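Local coordinates for protein acetolactate synthase, small subunit (Thermotoga maritima, PDB 2FGC) that is the small, probably regulatory subunit of an acetolactate synthase, built from an ACT domain followed by a second domain of the same beta-alpha-beta-beta-alpha-beta topology, at residues A47-R52 against E88-K93; F130-I135 against I163-Q168. All blocks are in the same frame, centred on the assembly; numbering follows the deposited sequence.

Contact 1: A47-R52 against E88-K93; sequences ANLFAR and EKQAYK
Leu49 reaches across from helix 42-51 and fits its branched end against Gln90, where the two helices come within 7.4 Å between Leu49 CA and Ala91 CA. CG anti to the backbone N (chi1 171°) carries the branch point toward the other helix. Its two methyls divide the work: CD1 lies against Gln90 CB at 4.0 Å, and the CD2 branch turns toward the main chain of Gln90 and Ala91. The approach of CD2 to Gln90 O is modelled too close to be trusted, so the exact seating of this methyl is doubtful. Gln90 crosses the leucine at about a right angle; its chain is bent at chi2 (-61°), and the side chain also touches Arg53 and Phe55.

The two segments belong to the ACT domain, a beta-alpha-beta-beta-alpha-beta unit whose four-stranded antiparallel sheet has the strand order 2-3-1-4. This contact joins its two helices near their C-terminal ends. On the sheet side, Phe50 meets Ala91 with its rim: CZ is 4.4 Å from Ala91 CB, and the methyl lies at the ring edge, near the ring plane. Leu49 CG is in that plane too, at another point of the edge, while Phe55 packs edge-to-face with the same ring. Ala91 in turn rests on Val97 and Val100 of strand 97-102.

Away from this buried strip the fit slackens. Lys93 CB stays 5.4 Å from Leu49 CD1, and the rest of this exposed lysine turns away from helix 42-51. Lys89 is modelled only to CD and Arg52 only to CB, consistent with mobile ends. The other flank of helix 42-51 faces the second subunit, where Ala47 and Ala51 pack on Arg44 of that chain.

Contact 2: F130-I135 against I163-Q168; sequences FQLVEI and INLLPQ
Leu132 and Leu165 mark the closest approach of the two backbones, their CA atoms 8.3 Å apart, and the segments stay far enough from each other that side chains alone bridge them. The setting is the second domain of the chain, which repeats the ferredoxin-like beta-alpha-beta-beta-alpha-beta order: helices 126-135 and 156-165 pack against one four-stranded antiparallel sheet, and this contact joins the first helix to the C-terminal part of the second and the chain that follows.

Leu132 carries the whole contact from its side. Its CG is anti to the backbone N, and this chi1 of -174° carries the branch toward 163-168, where CD1 faces Leu165 and CD2 reaches both Leu165 and Leu166. CD1 meets CD1 of Leu165 at 3.9 Å, methyl to methyl. CD2 touches Leu165 CB at 3.9 Å and, more closely, CD2 of Leu166 at 3.6 Å. Leu132 crosses both leucines obliquely.

The two partners live in different surroundings. Leu165 is largely exposed and also touches Phe136. Leu166 is buried, and continues inward onto Ile118 and Val120 of strand 110-121 and Val171 of strand 171-183. Leu132 itself leans further on Phe162, one turn earlier in the second helix.

Past Leu166 the chain is extended through Pro167, and Gln168 folds its side chain back over the turn. The carboxamide nitrogen bridges two main-chain carbonyls: Gln168 NE2 donates to Leu166 O at 2.6 Å, with the donor tilted from the carbonyl plane, and to Ile163 O at 2.8 Å, a fairly straight bond (N-H...O 154°) that lies in the carbonyl plane and nearly in the plane of the amide.

In the fold
Both contacts join equivalent elements, the first helix of a beta-alpha-beta-beta-alpha-beta unit and the C-terminal part of its second helix, but in different domains. They lie on opposite sides of the chain's centre, their centres about 39 Å apart, and do not touch. Contact 1 is the more buried, with a leucine against a glutamine and a phenylalanine edge against an alanine methyl, and the second subunit close by. Contact 2 is only partly buried, purely aliphatic between its segments, and no other chain of the assembly touches it. Neither has a hydrogen bond between its segments; the side-chain hydrogen bonds of Gln168 in contact 2 lie within 163-168. Near contact 1, a magnesium ion lies about 9 Å from the side chain of Ala91.

Contact 1: A47-R52 against E88-K93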
loop_
_atom_site.group_PDB
_atom_site.type_symbol
_atom_site.label_atom_id
_atom_site.label_comp_id
_atom_site.label_asym_id
_atom_site.label_seq_id
_atom_site.Cartn_x
_atom_site.Cartn_y
_atom_site.Cartn_z
ATOM N N ALA A 47 -11.884 -9.320 6.782
ATOM C CA ALA A 47 -12.537 -9.410 5.464
ATOM C C ALA A 47 -13.935 -10.032 5.591
ATOM O O ALA A 47 -14.894 -9.556 4.956
ATOM C CB ALA A 47 -11.687 -10.243 4.485
ATOM N N ASN A 48 -14.049 -11.092 6.398
ATOM C CA ASN A 48 -15.339 -11.758 6.596
ATOM C C ASN A 48 -16.385 -10.813 7.195
ATOM O O ASN A 48 -17.484 -10.656 6.636
ATOM C CB ASN A 48 -15.198 -13.040 7.436
ATOM C CG ASN A 48 -15.010 -14.303 6.582
ATOM O OD1 ASN A 48 -13.941 -14.926 6.604
ATOM N ND2 ASN A 48 -16.054 -14.685 5.836
ATOM N N LEU A 49 -16.007 -10.165 8.302
ATOM C CA LEU A 49 -16.861 -9.219 9.036
ATOM C C LEU A 49 -17.331 -8.069 8.175
ATOM O O LEU A 49 -18.432 -7.558 8.345
ATOM C CB LEU A 49 -16.105 -8.620 10.234
ATOM C CG LEU A 49 -16.792 -7.460 10.980
ATOM C CD1 LEU A 49 -18.036 -7.914 11.789
ATOM C CD2 LEU A 49 -15.791 -6.780 11.859
ATOM N N PHE A 50 -16.481 -7.638 7.264
ATOM C CA PHE A 50 -16.833 -6.508 6.435
ATOM C C PHE A 50 -17.705 -6.891 5.268
ATOM O O PHE A 50 -18.624 -6.148 4.916
ATOM C CB PHE A 50 -15.581 -5.765 6.016
ATOM C CG PHE A 50 -14.998 -4.968 7.128
ATOM C CD1 PHE A 50 -15.332 -5.273 8.458
ATOM C CD2 PHE A 50 -14.140 -3.913 6.876
ATOM C CE1 PHE A 50 -14.819 -4.543 9.515
ATOM C CE2 PHE A 50 -13.613 -3.175 7.931
ATOM C CZ PHE A 50 -13.949 -3.495 9.253
ATOM N N ALA A 51 -17.432 -8.063 4.698
ATOM C CA ALA A 51 -18.257 -8.612 3.633
ATOM C C ALA A 51 -19.666 -8.967 4.135
ATOM O O ALA A 51 -20.657 -8.508 3.553
ATOM C CB ALA A 51 -17.574 -9.805 2.986
ATOM N N ARG A 52 -19.747 -9.743 5.225
ATOM C CA ARG A 52 -21.039 -10.143 5.827
ATOM C C ARG A 52 -21.601 -9.080 6.790
ATOM O O ARG A 52 -22.157 -9.414 7.855
ATOM C CB ARG A 52 -20.947 -11.524 6.514
ATOM N N GLU A 88 -17.043 0.923 13.351
ATOM C CA GLU A 88 -16.558 0.911 14.723
ATOM C C GLU A 88 -17.236 -0.198 15.526
ATOM O O GLU A 88 -16.581 -1.144 15.919
ATOM C CB GLU A 88 -16.802 2.275 15.372
ATOM C CG GLU A 88 -16.011 2.571 16.650
ATOM C CD GLU A 88 -15.431 3.996 16.648
ATOM O OE1 GLU A 88 -15.998 4.869 15.950
ATOM O OE2 GLU A 88 -14.402 4.249 17.324
ATOM N N LYS A 89 -18.544 -0.095 15.727
ATOM C CA LYS A 89 -19.299 -1.109 16.457
ATOM C C LYS A 89 -18.944 -2.544 16.046
ATOM O O LYS A 89 -18.633 -3.358 16.896
ATOM C CB LYS A 89 -20.798 -0.860 16.305
ATOM C CG LYS A 89 -21.674 -1.831 17.059
ATOM C CD LYS A 89 -23.155 -1.630 16.711
ATOM N N GLN A 90 -18.972 -2.828 14.746
ATOM C CA GLN A 90 -18.717 -4.172 14.155
ATOM C C GLN A 90 -17.263 -4.667 14.156
ATOM O O GLN A 90 -17.025 -5.867 14.276
ATOM C CB GLN A 90 -19.176 -4.216 12.690
ATOM C CG GLN A 90 -20.577 -3.702 12.435
ATOM C CD GLN A 90 -21.624 -4.486 13.158
ATOM O OE1 GLN A 90 -21.508 -5.700 13.303
ATOM N NE2 GLN A 90 -22.660 -3.800 13.625
ATOM N N ALA A 91 -16.302 -3.773 13.956
ATOM C CA ALA A 91 -14.910 -4.176 14.020
ATOM C C ALA A 91 -14.552 -4.713 15.432
ATOM O O ALA A 91 -13.959 -5.812 15.576
ATOM C CB ALA A 91 -13.962 -2.981 13.594
ATOM N N TYR A 92 -14.988 -3.959 16.456
ATOM C CA TYR A 92 -14.665 -4.218 17.855
ATOM C C TYR A 92 -15.100 -5.598 18.294
ATOM O O TYR A 92 -14.636 -6.092 19.285
ATOM C CB TYR A 92 -15.158 -3.093 18.794
ATOM C CG TYR A 92 -14.174 -1.919 18.904
ATOM C CD1 TYR A 92 -12.810 -2.140 19.140
ATOM C CD2 TYR A 92 -14.603 -0.590 18.775
ATOM C CE1 TYR A 92 -11.898 -1.066 19.253
ATOM C CE2 TYR A 92 -13.712 0.496 18.890
ATOM C CZ TYR A 92 -12.356 0.254 19.115
ATOM O OH TYR A 92 -11.480 1.323 19.206
ATOM N N LYS A 93 -15.903 -6.263 17.487
ATOM C CA LYS A 93 -16.346 -7.605 17.835
ATOM C C LYS A 93 -15.327 -8.669 17.442
ATOM O O LYS A 93 -15.443 -9.835 17.807
ATOM C CB LYS A 93 -17.722 -7.902 17.227
ATOM C CG LYS A 93 -18.656 -6.722 17.300
ATOM C CD LYS A 93 -20.108 -7.133 17.323
ATOM C CE LYS A 93 -20.857 -6.036 18.125
ATOM N NZ LYS A 93 -22.254 -5.842 17.615
#

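Contact 2: F130-I135 against I163-Q168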
loop_
_atom_site.group_PDB
_atom_site.type_symbol
_atom_site.label_atom_id
_atom_site.label_comp_id
_atom_site.label_asym_id
_atom_site.label_seq_id
_atom_site.Cartn_x
_atom_site.Cartn_y
_atom_site.Cartn_z
ATOM N N PHE A 130 9.963 11.506 -19.558
ATOM C CA PHE A 130 10.863 11.921 -18.485
ATOM C C PHE A 130 10.505 13.295 -17.932
ATOM O O PHE A 130 10.637 13.562 -16.745
ATOM C CB PHE A 130 12.327 11.921 -18.929
ATOM C CG PHE A 130 12.863 10.553 -19.235
ATOM C CD1 PHE A 130 12.487 9.456 -18.474
ATOM C CD2 PHE A 130 13.766 10.366 -20.273
ATOM C CE1 PHE A 130 12.973 8.183 -18.762
ATOM C CE2 PHE A 130 14.275 9.085 -20.554
ATOM C CZ PHE A 130 13.865 8.000 -19.796
ATOM N N GLN A 131 10.080 14.170 -18.823
ATOM C CA GLN A 131 9.568 15.461 -18.443
ATOM C C GLN A 131 8.406 15.387 -17.500
ATOM O O GLN A 131 8.350 16.127 -16.524
ATOM C CB GLN A 131 9.096 16.150 -19.669
ATOM C CG GLN A 131 10.232 16.729 -20.326
ATOM C CD GLN A 131 9.796 17.660 -21.379
ATOM O OE1 GLN A 131 8.770 17.418 -22.067
ATOM N NE2 GLN A 131 10.552 18.765 -21.531
ATOM N N LEU A 132 7.495 14.471 -17.812
ATOM C CA LEU A 132 6.306 14.281 -17.028
ATOM C C LEU A 132 6.665 13.796 -15.593
ATOM O O LEU A 132 6.140 14.309 -14.575
ATOM C CB LEU A 132 5.357 13.346 -17.785
ATOM C CG LEU A 132 4.023 13.232 -17.067
ATOM C CD1 LEU A 132 3.235 14.494 -17.236
ATOM C CD2 LEU A 132 3.208 11.970 -17.519
ATOM N N VAL A 133 7.579 12.822 -15.531
ATOM C CA VAL A 133 8.075 12.293 -14.274
ATOM C C VAL A 133 8.683 13.435 -13.450
ATOM O O VAL A 133 8.378 13.543 -12.272
ATOM C CB VAL A 133 9.106 11.201 -14.535
ATOM C CG1 VAL A 133 9.908 10.855 -13.268
ATOM C CG2 VAL A 133 8.412 9.988 -15.133
ATOM N N GLU A 134 9.507 14.295 -14.066
ATOM C CA GLU A 134 10.085 15.449 -13.359
ATOM C C GLU A 134 9.022 16.397 -12.818
ATOM O O GLU A 134 9.085 16.767 -11.661
ATOM C CB GLU A 134 11.021 16.249 -14.255
ATOM C CG GLU A 134 12.235 15.483 -14.700
ATOM C CD GLU A 134 13.284 16.353 -15.382
ATOM O OE1 GLU A 134 13.314 17.595 -15.081
ATOM O OE2 GLU A 134 14.066 15.776 -16.221
ATOM N N ILE A 135 8.061 16.797 -13.663
ATOM C CA ILE A 135 6.947 17.662 -13.231
ATOM C C ILE A 135 6.175 17.029 -12.066
ATOM O O ILE A 135 5.782 17.712 -11.133
ATOM C CB ILE A 135 5.959 17.987 -14.408
ATOM C CG1 ILE A 135 6.628 18.932 -15.410
ATOM C CG2 ILE A 135 4.658 18.612 -13.891
ATOM C CD1 ILE A 135 6.090 18.816 -16.838
ATOM N N ILE A 163 -1.024 8.972 -14.171
ATOM C CA ILE A 163 -1.413 7.803 -14.944
ATOM C C ILE A 163 -2.211 8.114 -16.184
ATOM O O ILE A 163 -1.970 7.531 -17.238
ATOM C CB ILE A 163 -2.165 6.816 -14.048
ATOM C CG1 ILE A 163 -1.151 6.091 -13.160
ATOM C CG2 ILE A 163 -3.028 5.815 -14.886
ATOM C CD1 ILE A 163 -1.805 5.393 -11.855
ATOM N N ASN A 164 -3.156 9.027 -16.081
ATOM C CA ASN A 164 -3.932 9.408 -17.249
ATOM C C ASN A 164 -3.184 10.188 -18.301
ATOM O O ASN A 164 -3.574 10.189 -19.484
ATOM C CB ASN A 164 -5.198 10.129 -16.826
ATOM C CG ASN A 164 -6.159 9.190 -16.081
ATOM O OD1 ASN A 164 -6.262 7.979 -16.382
ATOM N ND2 ASN A 164 -6.852 9.740 -15.095
ATOM N N LEU A 165 -2.095 10.834 -17.904
ATOM C CA LEU A 165 -1.320 11.611 -18.857
ATOM C C LEU A 165 -0.362 10.761 -19.697
ATOM O O LEU A 165 0.231 11.243 -20.703
ATOM C CB LEU A 165 -0.560 12.705 -18.128
ATOM C CG LEU A 165 -1.428 13.892 -17.743
ATOM C CD1 LEU A 165 -0.625 14.813 -16.852
ATOM C CD2 LEU A 165 -1.901 14.652 -18.962
ATOM N N LEU A 166 -0.191 9.502 -19.311
ATOM C CA LEU A 166 0.697 8.640 -20.102
ATOM C C LEU A 166 -0.012 8.086 -21.352
ATOM O O LEU A 166 -1.244 7.895 -21.323
ATOM C CB LEU A 166 1.250 7.523 -19.243
ATOM C CG LEU A 166 2.103 7.998 -18.078
ATOM C CD1 LEU A 166 2.365 6.796 -17.162
ATOM C CD2 LEU A 166 3.426 8.608 -18.644
ATOM N N PRO A 167 0.747 7.836 -22.462
ATOM C CA PRO A 167 0.013 7.328 -23.632
ATOM C C PRO A 167 -0.470 5.936 -23.292
ATOM O O PRO A 167 0.332 5.063 -22.979
ATOM C CB PRO A 167 1.045 7.325 -24.772
ATOM C CG PRO A 167 2.358 7.481 -24.140
ATOM C CD PRO A 167 2.198 7.969 -22.721
ATOM N N GLN A 168 -1.781 5.753 -23.305
ATOM C CA GLN A 168 -2.364 4.583 -22.686
ATOM C C GLN A 168 -1.929 3.308 -23.369
ATOM O O GLN A 168 -1.771 2.282 -22.710
ATOM C CB GLN A 168 -3.886 4.730 -22.583
ATOM C CG GLN A 168 -4.302 5.991 -21.680
ATOM C CD GLN A 168 -3.885 5.905 -20.157
ATOM O OE1 GLN A 168 -4.410 5.075 -19.407
ATOM N NE2 GLN A 168 -2.966 6.780 -19.722
#